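Local atomic coordinates of nitroreductase family protein (Clostridium novyi, PDB entry 3G14), a protein that probably acts as an oxidoreductase of the nitroreductase family, whose members typically use FMN. Residues B[6-11]-B[111-116]; B[12-17]-B[152-157]; B[73-78]-B[146-151]; B[30-35]-B[167-172]. All coordinates share one frame; numbering follows the deposited sequence. Where two conformers were deposited one is given.

From the N terminus, residues 6-11 meet 111-116 in contact 1, closing the first long loop and joining helix 4-10 to helix 99-117. The following residues, 12-17, pair with 152-157 in contact 2; a sulfate spans the two contacts. Helix 24-35 then reaches 167-172 in contact 4. Contacts 1, 2 and 4 all cross one another along the chain. Contact 3, residues 73-78 with 146-151, falls within the spans of contacts 2 and 4 and crosses contact 1, setting helix 70-77 on strand 144-151. Phe17 of contact 2 packs on Pro150 of contact 3, Ala115 of contact 1 on Leu151, and Ile111 on Ile30, Ile31 and Ala34 of contact 4.

Contact 1 of 4, residues B[6-11]-B[111-116]; sequences EVIKKR and IVLGAT. With SO4 (sulfate ion), chain E.
Val7 and Thr116 lie alongside each other, pointing opposite ways, where helix 4-10 lies across helix 99-117, the axes of the two short segments 9.2 Å apart and turned by 101°. Val7 CG1, anti to its backbone N (chi1 173°), approaches Thr116 CB at 4.0 Å and rests against the carbonyl Leu113 O at 3.3 Å. Thr116 offers two unlike branches: its methyl CG2 lies near Val7 O and Arg11 N, whereas OG1 faces the CB and CG of Arg11. Ile8 leaves the backbone directed away, yet its CD1 meets both methyls of Leu113, 3.8 Å from CD2. Lys10 lays CB and CG beside Thr116 CG2, and its chain bends at chi4, with NZ 3.2 Å from Thr116 O. Arg11, the first residue past the helix, packs CD against Val112 CG1 at 3.6 Å. Bent at chi2 and chi3, which place CD and NE, the chain ends in a guanidinium with a sulfate at its edge and in its plane: NH1 binds O4 at 3.0 Å (164° at the hydrogen), while NH2 binds O2 at 3.1 Å. NH2 also bonds Arg36 O of the second subunit, and Phe4 of that subunit packs on Val7 and Leu113. This helix crossing at a subunit interface suits the dimeric nitroreductase fold; the sulfate, probably from the crystallisation liquor, is consistent with the FMN phosphate site of relatives.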
loop_
_atom_site.group_PDB
_atom_site.type_symbol
_atom_site.label_atom_id
_atom_site.label_comp_id
_atom_site.label_asym_id
_atom_site.label_seq_id
_atom_site.Cartn_x
_atom_site.Cartn_y
_atom_site.Cartn_z
ATOM N N GLU B 6 -3.532 7.857 15.234
ATOM C CA GLU B 6 -2.736 7.141 16.246
ATOM C C GLU B 6 -2.204 5.824 15.713
ATOM O O GLU B 6 -1.103 5.418 16.058
ATOM C CB GLU B 6 -3.542 6.877 17.524
ATOM C CG GLU B 6 -3.734 8.094 18.393
ATOM C CD GLU B 6 -2.419 8.812 18.678
ATOM O OE1 GLU B 6 -1.460 8.125 19.097
ATOM O OE2 GLU B 6 -2.345 10.050 18.469
ATOM N N VAL B 7 -2.980 5.136 14.878
ATOM C CA VAL B 7 -2.481 3.881 14.288
ATOM C C VAL B 7 -1.300 4.183 13.352
ATOM O O VAL B 7 -0.247 3.522 13.366
ATOM C CB VAL B 7 -3.593 3.063 13.584
ATOM C CG1 VAL B 7 -3.005 1.854 12.850
ATOM C CG2 VAL B 7 -4.664 2.615 14.581
ATOM N N ILE B 8 -1.441 5.226 12.552
ATOM C CA ILE B 8 -0.381 5.569 11.603
ATOM C C ILE B 8 0.910 5.915 12.358
ATOM O O ILE B 8 1.988 5.523 11.936
ATOM C CB ILE B 8 -0.805 6.784 10.708
ATOM C CG1 ILE B 8 -2.096 6.421 9.959
ATOM C CG2 ILE B 8 0.373 7.242 9.776
ATOM C CD1 ILE B 8 -1.987 5.259 8.926
ATOM N N LYS B 9 0.762 6.685 13.443
ATOM C CA LYS B 9 1.883 7.127 14.253
ATOM C C LYS B 9 2.528 5.995 15.010
ATOM O O LYS B 9 3.749 6.005 15.202
ATOM C CB LYS B 9 1.470 8.230 15.231
ATOM C CG LYS B 9 1.178 9.555 14.567
ATOM C CD LYS B 9 0.807 10.599 15.584
ATOM C CE LYS B 9 0.222 11.799 14.912
ATOM N NZ LYS B 9 -0.104 12.874 15.904
ATOM N N LYS B 10 1.739 5.028 15.463
ATOM C CA LYS B 10 2.275 3.950 16.312
ATOM C C LYS B 10 2.997 2.871 15.510
ATOM O O LYS B 10 3.853 2.175 16.043
ATOM C CB LYS B 10 1.150 3.322 17.149
ATOM C CG LYS B 10 1.591 2.134 18.031
ATOM C CD LYS B 10 0.717 1.929 19.257
ATOM C CE LYS B 10 0.731 0.465 19.785
ATOM N NZ LYS B 10 -0.043 -0.563 18.927
ATOM N N ARG B 11 2.642 2.718 14.233
ATOM C CA ARG B 11 3.219 1.667 13.418
ATOM C C ARG B 11 4.733 1.799 13.365
ATOM O O ARG B 11 5.248 2.842 13.023
ATOM C CB ARG B 11 2.681 1.692 11.984
ATOM C CG ARG B 11 3.173 0.509 11.145
ATOM C CD ARG B 11 3.463 0.897 9.706
ATOM N NE ARG B 11 4.333 2.050 9.576
ATOM C CZ ARG B 11 5.662 2.042 9.705
ATOM N NH1 ARG B 11 6.345 0.921 10.006
ATOM N NH2 ARG B 11 6.312 3.186 9.541
ATOM N N ILE B 111 -2.875 -4.960 6.116
ATOM C CA ILE B 111 -2.478 -6.012 7.106
ATOM C C ILE B 111 -1.648 -5.372 8.207
ATOM O O ILE B 111 -1.946 -5.504 9.412
ATOM C CB ILE B 111 -1.615 -7.130 6.463
ATOM C CG1 ILE B 111 -2.387 -7.885 5.364
ATOM C CG2 ILE B 111 -1.098 -8.120 7.542
ATOM C CD1 ILE B 111 -3.481 -8.769 5.870
ATOM N N VAL B 112 -0.602 -4.674 7.770
ATOM C CA VAL B 112 0.361 -4.032 8.676
ATOM C C VAL B 112 -0.313 -2.999 9.583
ATOM O O VAL B 112 -0.159 -3.028 10.815
ATOM C CB VAL B 112 1.568 -3.451 7.863
ATOM C CG1 VAL B 112 2.355 -2.388 8.671
ATOM C CG2 VAL B 112 2.458 -4.587 7.346
ATOM N N LEU B 113 -1.080 -2.087 8.991
ATOM C CA LEU B 113 -1.769 -1.108 9.818
ATOM C C LEU B 113 -2.847 -1.733 10.712
ATOM O O LEU B 113 -3.047 -1.334 11.879
ATOM C CB LEU B 113 -2.349 -0.013 8.945
ATOM C CG LEU B 113 -1.354 0.855 8.213
ATOM C CD1 LEU B 113 -2.125 1.700 7.220
ATOM C CD2 LEU B 113 -0.495 1.728 9.219
ATOM N N GLY B 114 -3.561 -2.714 10.184
ATOM C CA GLY B 114 -4.545 -3.416 10.985
ATOM C C GLY B 114 -3.937 -4.162 12.170
ATOM O O GLY B 114 -4.490 -4.134 13.276
ATOM N N ALA B 115 -2.783 -4.807 11.945
ATOM C CA ALA B 115 -2.017 -5.432 13.056
ATOM C C ALA B 115 -1.727 -4.436 14.153
ATOM O O ALA B 115 -1.926 -4.738 15.320
ATOM C CB ALA B 115 -0.692 -6.034 12.571
ATOM N N THR B 116 -1.205 -3.267 13.776
ATOM C CA THR B 116 -0.921 -2.199 14.723
ATOM C C THR B 116 -2.165 -1.815 15.545
ATOM O O THR B 116 -2.112 -1.726 16.777
ATOM C CB THR B 116 -0.394 -0.949 14.004
ATOM O OG1 THR B 116 0.724 -1.302 13.168
ATOM C CG2 THR B 116 -0.011 0.124 15.029
HETATM S S SO4 E . 9.924 2.145 10.733
HETATM O O1 SO4 E . 11.301 2.338 10.306
HETATM O O2 SO4 E . 9.188 3.410 10.753
HETATM O O3 SO4 E . 9.897 1.621 12.101
HETATM O O4 SO4 E . 9.269 1.244 9.784
#

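Contact 2 of 4, residues B[12-17]-B[152-157]; sequences KSIKKF and GVPKDS. With SO4 (sulfate ion), chain E.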
loop_
_atom_site.group_PDB
_atom_site.type_symbol
_atom_site.label_atom_id
_atom_site.label_comp_id
_atom_site.label_asym_id
_atom_site.label_seq_id
_atom_site.Cartn_x
_atom_site.Cartn_y
_atom_site.Cartn_z
ATOM N N LYS B 12 5.440 0.726 13.689
ATOM C CA LYS B 12 6.889 0.675 13.486
ATOM C C LYS B 12 7.339 -0.722 13.121
ATOM O O LYS B 12 6.607 -1.688 13.334
ATOM C CB LYS B 12 7.623 1.166 14.729
ATOM C CG LYS B 12 7.358 0.359 15.976
ATOM C CD LYS B 12 7.617 1.161 17.266
ATOM C CE LYS B 12 9.103 1.449 17.494
ATOM N NZ LYS B 12 10.007 0.280 17.169
ATOM N N SER B 13 8.556 -0.836 12.599
ATOM C CA SER B 13 9.108 -2.148 12.297
ATOM C C SER B 13 9.554 -2.813 13.598
ATOM O O SER B 13 10.363 -2.270 14.335
ATOM C CB SER B 13 10.279 -2.049 11.319
ATOM O OG SER B 13 9.838 -1.460 10.148
ATOM N N ILE B 14 8.988 -3.966 13.895
ATOM C CA ILE B 14 9.242 -4.642 15.140
ATOM C C ILE B 14 9.965 -5.931 14.813
ATOM O O ILE B 14 9.639 -6.637 13.840
ATOM C CB ILE B 14 7.927 -4.924 15.921
ATOM C CG1 ILE B 14 7.235 -3.607 16.362
ATOM C CG2 ILE B 14 8.207 -5.832 17.124
ATOM C CD1 ILE B 14 8.044 -2.768 17.311
ATOM N N LYS B 15 11.001 -6.207 15.598
ATOM C CA LYS B 15 11.851 -7.377 15.370
ATOM C C LYS B 15 11.855 -8.312 16.549
ATOM O O LYS B 15 12.383 -9.417 16.429
ATOM C CB LYS B 15 13.296 -6.959 15.057
ATOM C CG LYS B 15 13.413 -6.121 13.806
ATOM C CD LYS B 15 13.295 -6.953 12.569
ATOM C CE LYS B 15 13.585 -6.090 11.341
ATOM N NZ LYS B 15 13.181 -6.791 10.092
ATOM N N LYS B 16 11.263 -7.872 17.669
ATOM C CA LYS B 16 11.295 -8.619 18.905
ATOM C C LYS B 16 9.884 -8.746 19.431
ATOM O O LYS B 16 9.177 -7.748 19.586
ATOM C CB LYS B 16 12.236 -7.951 19.899
ATOM C CG LYS B 16 13.689 -8.174 19.467
ATOM C CD LYS B 16 14.674 -7.433 20.311
ATOM C CE LYS B 16 16.108 -7.876 19.966
ATOM N NZ LYS B 16 16.297 -9.380 19.910
ATOM N N PHE B 17 9.513 -9.996 19.683
ATOM C CA PHE B 17 8.141 -10.411 19.931
ATOM C C PHE B 17 8.031 -11.332 21.126
ATOM O O PHE B 17 8.936 -12.127 21.403
ATOM C CB PHE B 17 7.602 -11.166 18.722
ATOM C CG PHE B 17 7.417 -10.310 17.527
ATOM C CD1 PHE B 17 6.293 -9.523 17.395
ATOM C CD2 PHE B 17 8.366 -10.286 16.524
ATOM C CE1 PHE B 17 6.110 -8.739 16.317
ATOM C CE2 PHE B 17 8.201 -9.502 15.442
ATOM C CZ PHE B 17 7.101 -8.723 15.304
ATOM N N GLY B 152 3.064 -10.517 15.874
ATOM C CA GLY B 152 3.149 -10.884 17.288
ATOM C C GLY B 152 2.930 -9.680 18.197
ATOM O O GLY B 152 2.929 -8.535 17.763
ATOM N N VAL B 153 2.771 -9.945 19.474
ATOM C CA VAL B 153 2.842 -8.869 20.430
ATOM C C VAL B 153 4.302 -8.397 20.569
ATOM O O VAL B 153 5.182 -9.204 20.834
ATOM C CB VAL B 153 2.338 -9.330 21.784
ATOM C CG1 VAL B 153 2.423 -8.179 22.767
ATOM C CG2 VAL B 153 0.933 -9.882 21.631
ATOM N N PRO B 154 4.578 -7.103 20.365
ATOM C CA PRO B 154 5.973 -6.675 20.562
ATOM C C PRO B 154 6.473 -6.833 21.977
ATOM O O PRO B 154 5.700 -6.651 22.948
ATOM C CB PRO B 154 5.942 -5.188 20.206
ATOM C CG PRO B 154 4.719 -5.057 19.295
ATOM C CD PRO B 154 3.733 -5.989 19.915
ATOM N N LYS B 155 7.756 -7.157 22.100
ATOM C CA LYS B 155 8.434 -7.041 23.380
ATOM C C LYS B 155 8.502 -5.568 23.763
ATOM O O LYS B 155 8.641 -4.683 22.910
ATOM C CB LYS B 155 9.835 -7.645 23.341
ATOM C CG LYS B 155 9.824 -9.160 23.213
ATOM C CD LYS B 155 11.016 -9.794 23.880
ATOM C CE LYS B 155 11.031 -11.298 23.625
ATOM N NZ LYS B 155 12.231 -11.956 24.207
ATOM N N ASP B 156 8.376 -5.306 25.058
ATOM C CA ASP B 156 8.394 -3.929 25.570
ATOM C C ASP B 156 9.594 -3.127 25.054
ATOM O O ASP B 156 9.466 -1.960 24.701
ATOM C CB ASP B 156 8.397 -3.951 27.096
ATOM C CG ASP B 156 7.131 -4.585 27.686
ATOM O OD1 ASP B 156 6.052 -4.484 27.059
ATOM O OD2 ASP B 156 7.221 -5.179 28.787
ATOM N N SER B 157 10.754 -3.773 25.005
ATOM C CA SER B 157 11.930 -3.220 24.353
ATOM C C SER B 157 11.589 -2.746 22.946
ATOM O O SER B 157 11.844 -1.595 22.599
ATOM C CB SER B 157 13.027 -4.283 24.283
ATOM O OG SER B 157 13.031 -5.066 25.470
HETATM S S SO4 E . 9.924 2.145 10.733
HETATM O O1 SO4 E . 11.301 2.338 10.306
HETATM O O2 SO4 E . 9.188 3.410 10.753
HETATM O O3 SO4 E . 9.897 1.621 12.101
HETATM O O4 SO4 E . 9.269 1.244 9.784
#
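Phe17 and Pro154 form a single antiparallel beta bridge, a non-hydrogen-bonded pair with CA atoms 4.4 Å apart, which joins the loop after helix 4-10 to the loop after strand 144-151. Backbone bonds flank the pair. Lys155 N donates to Lys16 O at 2.9 Å, nearly straight at 168° although the donor stands 41° out of the carbonyl plane, and beyond the pair Val153 bonds the backbone of Glu18. Between these lies a CA-H...O contact of 3.3 Å from Phe17 CA to Val153 O. Apolar packing centres on the Phe17 ring. Its CD1 reaches Gly152 CA at 3.4 Å, an approach that the absence of a side chain on Gly152 allows. Gly152 O lies at the ring edge, in plane, while Ile14 CG2 sits 3.5 Å above one face, offset toward the rim. The same CG2 touches Pro154 CB at 3.9 Å, the two side chains crossing at about a right angle. Helix 70-77 adds Ala74 against the ring. Among charged side chains, the extended Lys155 runs its CG and CE past the Phe17 carbonyl, with CE 3.2 Å from Phe17 O. At the start of the 12-17 segment a sulfate is gripped twice by one residue: Ser13 OG bonds its O4, and Ser13 N points almost straight (173°) at O3 from 2.8 Å.

Contact 3 of 4, residues B[73-78]-B[146-151]; sequences EAVLNS and VALTPL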
loop_
_atom_site.group_PDB
_atom_site.type_symbol
_atom_site.label_atom_id
_atom_site.label_comp_id
_atom_site.label_asym_id
_atom_site.label_seq_id
_atom_site.Cartn_x
_atom_site.Cartn_y
_atom_site.Cartn_z
ATOM N N GLU B 73 15.248 -13.664 12.500
ATOM C CA GLU B 73 14.921 -13.945 13.920
ATOM C C GLU B 73 13.502 -13.533 14.274
ATOM O O GLU B 73 12.852 -14.255 15.045
ATOM C CB GLU B 73 15.928 -13.297 14.860
ATOM C CG GLU B 73 17.291 -13.911 14.668
ATOM C CD GLU B 73 18.399 -13.173 15.327
ATOM O OE1 GLU B 73 18.118 -12.244 16.120
ATOM O OE2 GLU B 73 19.560 -13.578 15.077
ATOM N N ALA B 74 12.997 -12.445 13.651
ATOM C CA ALA B 74 11.612 -11.982 13.881
ATOM C C ALA B 74 10.610 -13.093 13.425
ATOM O O ALA B 74 9.633 -13.413 14.115
ATOM C CB ALA B 74 11.325 -10.655 13.130
ATOM N N VAL B 75 10.910 -13.721 12.303
ATOM C CA VAL B 75 10.100 -14.819 11.792
ATOM C C VAL B 75 10.206 -16.056 12.702
ATOM O O VAL B 75 9.215 -16.745 12.948
ATOM C CB VAL B 75 10.482 -15.202 10.325
ATOM C CG1 VAL B 75 9.812 -16.550 9.925
ATOM C CG2 VAL B 75 10.051 -14.050 9.297
ATOM N N LEU B 76 11.412 -16.346 13.205
ATOM C CA LEU B 76 11.582 -17.494 14.099
ATOM C C LEU B 76 10.821 -17.305 15.405
ATOM O O LEU B 76 10.255 -18.251 15.959
ATOM C CB LEU B 76 13.043 -17.763 14.418
ATOM C CG LEU B 76 13.961 -18.257 13.285
ATOM C CD1 LEU B 76 15.434 -18.232 13.782
ATOM C CD2 LEU B 76 13.547 -19.649 12.834
ATOM N N ASN B 77 10.874 -16.092 15.906
ATOM C CA ASN B 77 10.529 -15.810 17.299
ATOM C C ASN B 77 9.165 -15.189 17.494
ATOM O O ASN B 77 8.853 -14.803 18.594
ATOM C CB ASN B 77 11.616 -14.935 17.934
ATOM C CG ASN B 77 12.973 -15.638 17.955
ATOM O OD1 ASN B 77 13.040 -16.867 18.063
ATOM N ND2 ASN B 77 14.052 -14.864 17.865
ATOM N N SER B 78 8.348 -15.106 16.447
ATOM C CA SER B 78 6.954 -14.645 16.546
ATOM C C SER B 78 5.967 -15.819 16.400
ATOM O O SER B 78 6.316 -16.818 15.803
ATOM C CB SER B 78 6.640 -13.614 15.471
ATOM O OG SER B 78 7.022 -14.060 14.174
ATOM N N VAL B 146 5.324 -11.673 -2.870
ATOM C CA VAL B 146 5.551 -10.226 -2.855
ATOM C C VAL B 146 6.299 -9.743 -1.598
ATOM O O VAL B 146 7.290 -9.013 -1.685
ATOM C CB VAL B 146 4.217 -9.457 -3.083
ATOM C CG1 VAL B 146 4.406 -7.907 -3.016
ATOM C CG2 VAL B 146 3.520 -9.866 -4.412
ATOM N N ALA B 147 5.779 -10.113 -0.433
ATOM C CA ALA B 147 6.299 -9.700 0.849
ATOM C C ALA B 147 5.746 -10.634 1.896
ATOM O O ALA B 147 4.868 -11.442 1.615
ATOM C CB ALA B 147 5.939 -8.215 1.174
ATOM N N LEU B 148 6.353 -10.560 3.064
ATOM C CA LEU B 148 5.904 -11.299 4.236
ATOM C C LEU B 148 6.182 -10.461 5.480
ATOM O O LEU B 148 6.992 -9.540 5.465
ATOM C CB LEU B 148 6.580 -12.685 4.264
ATOM C CG LEU B 148 8.106 -12.783 4.379
ATOM C CD1 LEU B 148 8.570 -12.840 5.846
ATOM C CD2 LEU B 148 8.613 -13.995 3.596
ATOM N N THR B 149 5.516 -10.794 6.578
ATOM C CA THR B 149 5.767 -10.143 7.850
ATOM C C THR B 149 5.525 -11.087 9.022
ATOM O O THR B 149 4.528 -11.874 9.019
ATOM C CB THR B 149 4.844 -8.893 8.006
ATOM O OG1 THR B 149 4.985 -8.316 9.324
ATOM C CG2 THR B 149 3.398 -9.276 7.787
ATOM N N PRO B 150 6.389 -10.997 10.056
ATOM C CA PRO B 150 6.008 -11.620 11.321
ATOM C C PRO B 150 4.775 -10.894 11.897
ATOM O O PRO B 150 4.486 -9.761 11.542
ATOM C CB PRO B 150 7.204 -11.337 12.229
ATOM C CG PRO B 150 7.824 -10.063 11.617
ATOM C CD PRO B 150 7.672 -10.255 10.167
ATOM N N LEU B 151 4.082 -11.565 12.790
ATOM C CA LEU B 151 2.923 -10.982 13.489
ATOM C C LEU B 151 3.035 -11.453 14.926
ATOM O O LEU B 151 3.117 -12.662 15.176
ATOM C CB LEU B 151 1.623 -11.485 12.858
ATOM C CG LEU B 151 0.378 -10.777 13.419
ATOM C CD1 LEU B 151 0.376 -9.365 12.857
ATOM C CD2 LEU B 151 -0.894 -11.556 13.062
#
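Leu148 makes the first touch of the strand with helix 70-77, its CD1 meeting Val75 CG2 at 3.9 Å, and Ile60 and Thr81 pack on the same leucine side chain. Thr149 points away from the helix; its OG1 donates to Pro150 O at 2.7 Å and receives a bond from Cys123 N. Pro150 then carries most of the contact. Its CG lies 3.9 Å from Ala74 CB, and its CB approaches Ala74 O at 3.7 Å and Ser78 OG at 3.4 Å. Ser78 is held for this meeting: with chi1 at 51°, OG turns back to the helix and donates to Ala74 O at 2.7 Å. Leu151, last in line, sends its side chain to the opposite face, onto Ala115 of helix 99-117, while its carbonyl O stays 3.7 Å from Ser78 CB. The axes of the short helix and strand segments approach to 7.7 Å, their directions 48° apart. With Pro150 turned to Ala74 and Leu151 to Ala115, helix 70-77 and helix 99-117 cover opposite faces of strand 144-151, the outermost strand of the sheet within this chain, in the helix-flanked sheet of the alpha+beta nitroreductase fold. No hydrogen bond crosses between the two segments: Ser78 OG spends its proton on Ala74 O in its own segment, and the proline ring meets the helix by van der Waals contact.

Contact 4 of 4, residues B[30-35]-B[167-172]; sequences IIDMAM and KDMDEY. With GOL (glycerol), chain I.
Met35 and Met169, both selenomethionine, meet through their side chains, Met35 CG 3.9 Å from Met169 CB. A bend at chi2 (-65°) places the Met35 SE oblique to the Tyr172 ring, 4.6 Å from its centroid and 41° off its normal, a Met-aromatic contact. Met169 pushes CE onto the helix backbone, 3.3 Å from Asp32 N, and onto Ile31 CG2. Lys167 runs extended past the end of the helix, where NZ is held chiefly by Thr44 OG1 and gives Met35 O only a weak bond of 3.4 Å. A glycerol, probably from the crystallisation liquor, bridges the segments: its O3 donates to Asp32 OD1 at 2.9 Å, and Lys167 N donates to its O1. Behind these, an Asx turn, Asp170 N to Asp168 OD1 at 3.1 Å, starts the 3-10 turn on which Met169 lies. Asp32 OD2 is held by a salt bridge to Arg36 and by Tyr5 OH of the second subunit. Helix 24-35 thus lies between this connection and helix 99-117, with Ile30, Ile31 and Ala34 on Ile111, while Met35 touches Phe48 of strand 46-51, and the backbone of Phe48 bonds that of Tyr172 just ahead of strand 173-175.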
loop_
_atom_site.group_PDB
_atom_site.type_symbol
_atom_site.label_atom_id
_atom_site.label_comp_id
_atom_site.label_asym_id
_atom_site.label_seq_id
_atom_site.Cartn_x
_atom_site.Cartn_y
_atom_site.Cartn_z
ATOM N N ILE B 30 -7.918 -8.280 10.876
ATOM C CA ILE B 30 -6.768 -7.814 10.062
ATOM C C ILE B 30 -6.944 -8.252 8.590
ATOM O O ILE B 30 -6.798 -7.448 7.638
ATOM C CB ILE B 30 -5.449 -8.331 10.698
ATOM C CG1 ILE B 30 -5.286 -7.719 12.104
ATOM C CG2 ILE B 30 -4.238 -8.026 9.811
ATOM C CD1 ILE B 30 -4.249 -8.443 12.988
ATOM N N ILE B 31 -7.275 -9.534 8.379
ATOM C CA ILE B 31 -7.461 -10.008 7.015
ATOM C C ILE B 31 -8.645 -9.292 6.331
ATOM O O ILE B 31 -8.598 -8.952 5.145
ATOM C CB ILE B 31 -7.606 -11.554 6.927
ATOM C CG1 ILE B 31 -6.376 -12.265 7.540
ATOM C CG2 ILE B 31 -7.745 -11.983 5.438
ATOM C CD1 ILE B 31 -4.974 -11.913 6.922
ATOM N N ASP B 32 -9.740 -9.098 7.066
ATOM C CA ASP B 32 -10.870 -8.325 6.577
ATOM C C ASP B 32 -10.475 -6.912 6.125
ATOM O O ASP B 32 -10.916 -6.447 5.083
ATOM C CB ASP B 32 -11.946 -8.221 7.651
ATOM C CG ASP B 32 -13.177 -7.529 7.149
ATOM O OD1 ASP B 32 -13.847 -8.073 6.242
ATOM O OD2 ASP B 32 -13.458 -6.437 7.650
HETATM N N MSE B 33 -9.616 -6.256 6.890
HETATM C CA MSE B 33 -9.099 -4.955 6.458
HETATM C C MSE B 33 -8.393 -5.055 5.108
HETATM O O MSE B 33 -8.604 -4.224 4.259
HETATM C CB MSE B 33 -8.249 -4.331 7.553
HETATM C CG MSE B 33 -9.172 -3.995 8.776
HETATM SE SE MSE B 33 -8.194 -3.142 10.200
HETATM C CE MSE B 33 -8.816 -4.262 11.671
ATOM N N ALA B 34 -7.612 -6.097 4.884
ATOM C CA ALA B 34 -7.010 -6.339 3.576
ATOM C C ALA B 34 -8.046 -6.598 2.486
ATOM O O ALA B 34 -7.911 -6.101 1.361
ATOM C CB ALA B 34 -5.989 -7.480 3.655
HETATM N N MSE B 35 -9.088 -7.361 2.817
HETATM C CA MSE B 35 -10.155 -7.669 1.864
HETATM C C MSE B 35 -10.844 -6.384 1.402
HETATM O O MSE B 35 -11.382 -6.335 0.293
HETATM C CB MSE B 35 -11.181 -8.616 2.475
HETATM C CG MSE B 35 -10.645 -10.002 2.784
HETATM SE SE MSE B 35 -10.110 -11.003 1.239
HETATM C CE MSE B 35 -8.270 -10.433 1.122
ATOM N N LYS B 167 -16.025 -9.977 -0.989
ATOM C CA LYS B 167 -15.181 -11.158 -1.118
ATOM C C LYS B 167 -15.387 -12.096 0.074
ATOM O O LYS B 167 -15.577 -11.641 1.200
ATOM C CB LYS B 167 -13.710 -10.741 -1.156
ATOM C CG LYS B 167 -13.373 -9.752 -2.239
ATOM C CD LYS B 167 -11.957 -9.161 -2.059
ATOM C CE LYS B 167 -11.891 -7.777 -2.659
ATOM N NZ LYS B 167 -10.497 -7.324 -2.820
ATOM N N ASP B 168 -15.359 -13.399 -0.176
ATOM C CA ASP B 168 -15.305 -14.346 0.931
ATOM C C ASP B 168 -13.843 -14.553 1.285
ATOM O O ASP B 168 -13.138 -15.181 0.498
ATOM C CB ASP B 168 -15.934 -15.687 0.554
ATOM C CG ASP B 168 -15.897 -16.684 1.701
ATOM O OD1 ASP B 168 -15.464 -16.312 2.838
ATOM O OD2 ASP B 168 -16.315 -17.835 1.467
HETATM N N MSE B 169 -13.397 -14.058 2.446
HETATM C CA MSE B 169 -11.966 -14.143 2.819
HETATM C C MSE B 169 -11.486 -15.591 2.835
HETATM O O MSE B 169 -10.307 -15.834 2.666
HETATM C CB MSE B 169 -11.633 -13.483 4.174
HETATM C CG MSE B 169 -11.758 -14.383 5.412
HETATM SE SE MSE B 169 -11.245 -13.465 7.085
HETATM C CE MSE B 169 -11.440 -11.769 6.307
ATOM N N ASP B 170 -12.404 -16.547 3.019
ATOM C CA ASP B 170 -12.007 -17.949 3.014
ATOM C C ASP B 170 -11.312 -18.349 1.710
ATOM O O ASP B 170 -10.374 -19.143 1.750
ATOM C CB ASP B 170 -13.204 -18.858 3.332
ATOM C CG ASP B 170 -12.838 -20.316 3.332
ATOM O OD1 ASP B 170 -11.958 -20.734 4.112
ATOM O OD2 ASP B 170 -13.443 -21.045 2.532
ATOM N N GLU B 171 -11.714 -17.756 0.579
ATOM C CA GLU B 171 -11.043 -18.000 -0.725
ATOM C C GLU B 171 -9.627 -17.380 -0.830
ATOM O O GLU B 171 -8.910 -17.622 -1.801
ATOM C CB GLU B 171 -11.865 -17.395 -1.868
ATOM N N TYR B 172 -9.248 -16.570 0.146
ATOM C CA TYR B 172 -8.041 -15.735 0.027
ATOM C C TYR B 172 -7.071 -15.908 1.189
ATOM O O TYR B 172 -6.100 -15.177 1.268
ATOM C CB TYR B 172 -8.421 -14.260 -0.105
ATOM C CG TYR B 172 -9.235 -13.944 -1.333
ATOM C CD1 TYR B 172 -8.620 -13.641 -2.545
ATOM C CD2 TYR B 172 -10.636 -13.945 -1.281
ATOM C CE1 TYR B 172 -9.379 -13.351 -3.692
ATOM C CE2 TYR B 172 -11.405 -13.641 -2.419
ATOM C CZ TYR B 172 -10.760 -13.366 -3.622
ATOM O OH TYR B 172 -11.504 -13.086 -4.741
HETATM C C1 GOL I . -14.707 -6.976 0.985
HETATM O O1 GOL I . -14.463 -7.653 -0.226
HETATM C C2 GOL I . -15.218 -7.959 2.038
HETATM O O2 GOL I . -14.635 -9.255 1.964
HETATM C C3 GOL I . -15.017 -7.372 3.428
HETATM O O3 GOL I . -16.020 -7.854 4.297
HETATM O O HOH W 1 -8.648 -7.122 -1.097
#